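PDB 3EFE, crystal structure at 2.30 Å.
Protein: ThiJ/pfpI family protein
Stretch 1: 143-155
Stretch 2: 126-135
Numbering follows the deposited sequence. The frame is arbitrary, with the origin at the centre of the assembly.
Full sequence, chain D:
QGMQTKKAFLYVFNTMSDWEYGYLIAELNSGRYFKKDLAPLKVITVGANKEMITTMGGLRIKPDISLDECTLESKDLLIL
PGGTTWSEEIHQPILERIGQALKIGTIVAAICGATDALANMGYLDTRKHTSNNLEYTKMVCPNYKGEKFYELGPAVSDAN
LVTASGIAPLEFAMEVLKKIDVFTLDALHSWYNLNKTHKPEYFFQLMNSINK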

# COMPACT_ATOMS: atom_id res chain seq x y z
N ASN D 143 -20.95 10.42 -20.05
CA ASN D 143 -21.89 9.31 -20.26
C ASN D 143 -22.30 8.55 -18.97
O ASN D 143 -22.77 7.41 -19.04
CB ASN D 143 -21.56 8.35 -21.48
CG ASN D 143 -20.10 8.38 -21.97
OD1 ASN D 143 -19.16 8.58 -21.19
ND2 ASN D 143 -19.89 8.08 -23.26
N TYR D 144 -22.15 9.23 -17.82
CA TYR D 144 -22.51 8.70 -16.50
C TYR D 144 -23.93 9.08 -16.16
O TYR D 144 -24.27 10.23 -16.15
CB TYR D 144 -21.54 9.20 -15.43
CG TYR D 144 -21.93 8.96 -14.01
CD1 TYR D 144 -22.00 7.68 -13.48
CD2 TYR D 144 -22.18 10.01 -13.15
CE1 TYR D 144 -22.39 7.48 -12.14
CE2 TYR D 144 -22.55 9.79 -11.79
CZ TYR D 144 -22.63 8.55 -11.31
OH TYR D 144 -22.96 8.38 -9.97
N LYS D 145 -24.77 8.10 -15.88
CA LYS D 145 -26.18 8.36 -15.55
C LYS D 145 -26.63 7.66 -14.25
O LYS D 145 -27.85 7.37 -14.02
CB LYS D 145 -27.08 7.94 -16.73
CG LYS D 145 -26.79 8.61 -18.09
CD LYS D 145 -27.43 7.81 -19.25
CE LYS D 145 -26.88 8.16 -20.65
NZ LYS D 145 -26.50 9.62 -20.80
N GLY D 146 -25.65 7.41 -13.37
CA GLY D 146 -25.86 6.57 -12.19
C GLY D 146 -26.00 7.36 -10.93
O GLY D 146 -25.92 6.80 -9.89
N GLU D 147 -26.23 8.65 -11.00
CA GLU D 147 -26.27 9.45 -9.77
C GLU D 147 -27.20 8.97 -8.68
O GLU D 147 -26.97 9.20 -7.49
CB GLU D 147 -26.65 10.89 -10.09
CG GLU D 147 -26.39 11.79 -8.88
CD GLU D 147 -26.76 13.25 -9.02
OE1 GLU D 147 -27.16 13.81 -7.96
OE2 GLU D 147 -26.63 13.82 -10.15
N LYS D 148 -28.29 8.34 -9.09
CA LYS D 148 -29.32 7.83 -8.19
C LYS D 148 -28.74 6.70 -7.28
O LYS D 148 -29.05 6.63 -6.07
CB LYS D 148 -30.53 7.36 -9.07
CG LYS D 148 -31.66 6.66 -8.40
CD LYS D 148 -32.63 7.66 -7.81
CE LYS D 148 -33.76 6.91 -7.01
NZ LYS D 148 -34.89 6.36 -7.84
N PHE D 149 -27.90 5.86 -7.91
CA PHE D 149 -27.22 4.68 -7.35
C PHE D 149 -25.98 4.91 -6.50
O PHE D 149 -25.49 3.99 -5.81
CB PHE D 149 -26.87 3.73 -8.49
CG PHE D 149 -28.08 3.12 -9.11
CD1 PHE D 149 -28.64 1.94 -8.57
CD2 PHE D 149 -28.74 3.76 -10.18
CE1 PHE D 149 -29.81 1.39 -9.11
CE2 PHE D 149 -29.91 3.22 -10.72
CZ PHE D 149 -30.44 2.03 -10.19
N TYR D 150 -25.50 6.15 -6.53
CA TYR D 150 -24.37 6.60 -5.82
C TYR D 150 -24.58 6.72 -4.33
O TYR D 150 -25.50 7.39 -3.89
CB TYR D 150 -23.93 7.99 -6.38
CG TYR D 150 -22.59 8.47 -5.85
CD1 TYR D 150 -21.45 8.34 -6.62
CD2 TYR D 150 -22.46 9.04 -4.57
CE1 TYR D 150 -20.19 8.75 -6.15
CE2 TYR D 150 -21.25 9.45 -4.09
CZ TYR D 150 -20.11 9.29 -4.90
OH TYR D 150 -18.89 9.69 -4.44
N GLU D 151 -23.63 6.17 -3.57
CA GLU D 151 -23.59 6.21 -2.11
C GLU D 151 -22.32 6.84 -1.58
O GLU D 151 -21.39 7.04 -2.32
CB GLU D 151 -23.68 4.79 -1.56
CG GLU D 151 -25.01 4.20 -1.68
CD GLU D 151 -25.00 2.74 -1.36
OE1 GLU D 151 -24.18 2.31 -0.49
OE2 GLU D 151 -25.83 2.00 -1.97
N LEU D 152 -22.28 7.14 -0.29
CA LEU D 152 -21.14 7.86 0.35
C LEU D 152 -19.99 6.92 0.64
O LEU D 152 -18.86 7.36 0.68
CB LEU D 152 -21.56 8.56 1.67
CG LEU D 152 -21.73 10.09 1.67
CD1 LEU D 152 -22.49 10.67 0.42
CD2 LEU D 152 -22.40 10.55 2.99
N GLY D 153 -20.28 5.64 0.86
CA GLY D 153 -19.23 4.66 0.95
C GLY D 153 -18.52 4.92 2.24
O GLY D 153 -19.18 5.06 3.24
N PRO D 154 -17.19 5.00 2.23
CA PRO D 154 -16.19 5.09 1.16
C PRO D 154 -15.90 3.79 0.35
O PRO D 154 -15.04 3.82 -0.50
CB PRO D 154 -14.92 5.49 1.95
CG PRO D 154 -15.07 4.59 3.23
CD PRO D 154 -16.53 4.89 3.57
N ALA D 155 -16.53 2.68 0.70
CA ALA D 155 -16.53 1.43 -0.07
C ALA D 155 -17.97 0.88 -0.11
O ALA D 155 -18.71 0.91 0.90
CB ALA D 155 -15.50 0.35 0.53
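Stretch 2, residues 126-135: TRKHTSNNLE

Residues 126-135 lie along residues 143-155 as a largely extended but irregular segment, joined to them by a single beta bridge and by a set of side-chain contacts centred on H129 and Y150. The two segments run in the same direction: the CA atoms of G146 and T126 are 6.0 Å apart, those of F149 and K128 4.7 Å, those of Y150 and H129 5.1 Å, and those of E151 and T130 5.2 Å. From R127 to S131 the backbone is extended, N132 has helical phi/psi, and N133 then occupies the N-cap position of the helix that begins at L134. Together the two stretches bury 805 Å² of surface.

The bridge pairs Y150 with H129. H129 N donates to F149 O at 3.3 Å, and E151 N donates to H129 O at 2.8 Å, so H129 uses both of its backbone polar groups on the residues flanking Y150. CA-H...O contacts accompany these bonds, K128 CA lying 3.3 Å from F149 O and Y150 CA 3.3 Å from H129 O. The imidazole adds a further link upstream, where H129 NE2 donates to G146 O at 3.2 Å. G146 O also accepts a hydrogen bond from F149 N within its own stretch, at 3.0 Å, which ties the H129 side chain to the turn preceding the bridge. Y150 CA sits over one face of the H129 ring, 4.0 Å from its centroid.

The Y150 ring is held between backbone and side chain. H129 O and T130 CA lie over one face, while L134 CD1 covers the opposite face at 4.0 Å from the ring centroid. At its end, Y150 OH and S131 OG form a hydrogen bond of 3.2 Å, in which either hydroxyl could be the donor. L134 also reaches beyond Y150, its CD1 lying 3.9 Å from E147 CG.

Near the start of stretch 2, T126 packs on F149: T126 CA stands 3.8 Å from the centroid of the F149 ring, almost on the ring normal; although the T126 CA-to-CB bond points away, T126 CG2 also comes within 3.9 Å of F149 CE2.

Polar contacts to E151 extend the pairing. K128 NZ forms a salt bridge with E151 OE2 at 3.0 Å, and T130 OG1 donates to E151 O at 2.7 Å. The T130 methyl approaches the following turn, with CG2 3.6 Å from P154 O. At G153 phi is positive, which by itself favours glycine, and an ideal CB there would clash with T130 CG2 at 2.8 Å.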

# COMPACT_ATOMS: atom_id res chain seq x y z
N THR D 126 -26.55 1.55 -13.28
CA THR D 126 -27.59 0.82 -12.55
C THR D 126 -27.01 -0.13 -11.48
O THR D 126 -27.67 -1.10 -11.08
CB THR D 126 -28.59 0.11 -13.51
OG1 THR D 126 -27.89 -0.43 -14.64
CG2 THR D 126 -29.70 1.12 -14.02
N ARG D 127 -25.80 0.18 -11.00
CA ARG D 127 -25.24 -0.53 -9.83
C ARG D 127 -24.96 0.45 -8.68
O ARG D 127 -24.60 1.59 -8.94
CB ARG D 127 -23.96 -1.23 -10.24
CG ARG D 127 -24.14 -2.15 -11.38
CD ARG D 127 -22.83 -2.66 -11.85
NE ARG D 127 -22.91 -4.07 -12.19
CZ ARG D 127 -22.84 -4.57 -13.42
NH1 ARG D 127 -22.98 -5.90 -13.56
NH2 ARG D 127 -22.62 -3.76 -14.50
N LYS D 128 -25.15 0.02 -7.43
CA LYS D 128 -24.73 0.84 -6.29
C LYS D 128 -23.21 1.02 -6.39
O LYS D 128 -22.47 0.12 -6.78
CB LYS D 128 -25.07 0.21 -4.93
CG LYS D 128 -26.56 -0.18 -4.67
CD LYS D 128 -26.80 -1.58 -3.90
CE LYS D 128 -25.75 -2.01 -2.79
NZ LYS D 128 -25.52 -1.00 -1.67
N HIS D 129 -22.75 2.22 -6.06
CA HIS D 129 -21.34 2.52 -6.20
C HIS D 129 -21.01 3.78 -5.43
O HIS D 129 -21.89 4.57 -5.06
CB HIS D 129 -20.99 2.72 -7.65
CG HIS D 129 -21.76 3.82 -8.30
ND1 HIS D 129 -21.30 5.12 -8.36
CD2 HIS D 129 -22.98 3.83 -8.89
CE1 HIS D 129 -22.19 5.86 -8.98
NE2 HIS D 129 -23.22 5.11 -9.31
N THR D 130 -19.72 3.94 -5.19
CA THR D 130 -19.18 5.19 -4.72
C THR D 130 -17.99 5.64 -5.63
O THR D 130 -17.67 5.01 -6.63
CB THR D 130 -18.88 5.09 -3.24
OG1 THR D 130 -18.79 6.39 -2.70
CG2 THR D 130 -17.60 4.28 -2.95
N SER D 131 -17.41 6.77 -5.30
CA SER D 131 -16.25 7.32 -6.02
C SER D 131 -15.63 8.30 -5.07
O SER D 131 -16.09 8.45 -3.97
CB SER D 131 -16.60 7.98 -7.35
OG SER D 131 -17.30 9.20 -7.23
N ASN D 132 -14.55 8.94 -5.47
CA ASN D 132 -13.98 9.98 -4.64
C ASN D 132 -14.94 11.09 -4.33
O ASN D 132 -15.00 11.54 -3.22
CB ASN D 132 -12.68 10.50 -5.29
CG ASN D 132 -11.55 9.47 -5.21
OD1 ASN D 132 -11.43 8.75 -4.20
ND2 ASN D 132 -10.69 9.42 -6.26
N ASN D 133 -15.69 11.53 -5.32
CA ASN D 133 -16.59 12.68 -5.17
C ASN D 133 -17.62 12.64 -6.31
O ASN D 133 -17.24 12.60 -7.50
CB ASN D 133 -15.77 13.98 -5.26
CG ASN D 133 -16.64 15.23 -5.16
OD1 ASN D 133 -16.93 15.88 -6.17
ND2 ASN D 133 -17.09 15.54 -3.92
N LEU D 134 -18.89 12.65 -5.94
CA LEU D 134 -19.97 12.69 -6.92
C LEU D 134 -19.87 13.85 -7.94
O LEU D 134 -19.91 13.61 -9.17
CB LEU D 134 -21.26 12.87 -6.16
CG LEU D 134 -22.55 12.87 -6.98
CD1 LEU D 134 -22.62 11.63 -7.92
CD2 LEU D 134 -23.61 12.89 -5.95
N GLU D 135 -19.66 15.07 -7.44
CA GLU D 135 -19.61 16.25 -8.35
C GLU D 135 -18.50 16.19 -9.33
O GLU D 135 -18.70 16.51 -10.50
CB GLU D 135 -19.69 17.57 -7.57
CG GLU D 135 -21.02 17.60 -6.76
CD GLU D 135 -22.29 17.52 -7.69
OE1 GLU D 135 -23.36 17.06 -7.21
OE2 GLU D 135 -22.22 17.94 -8.91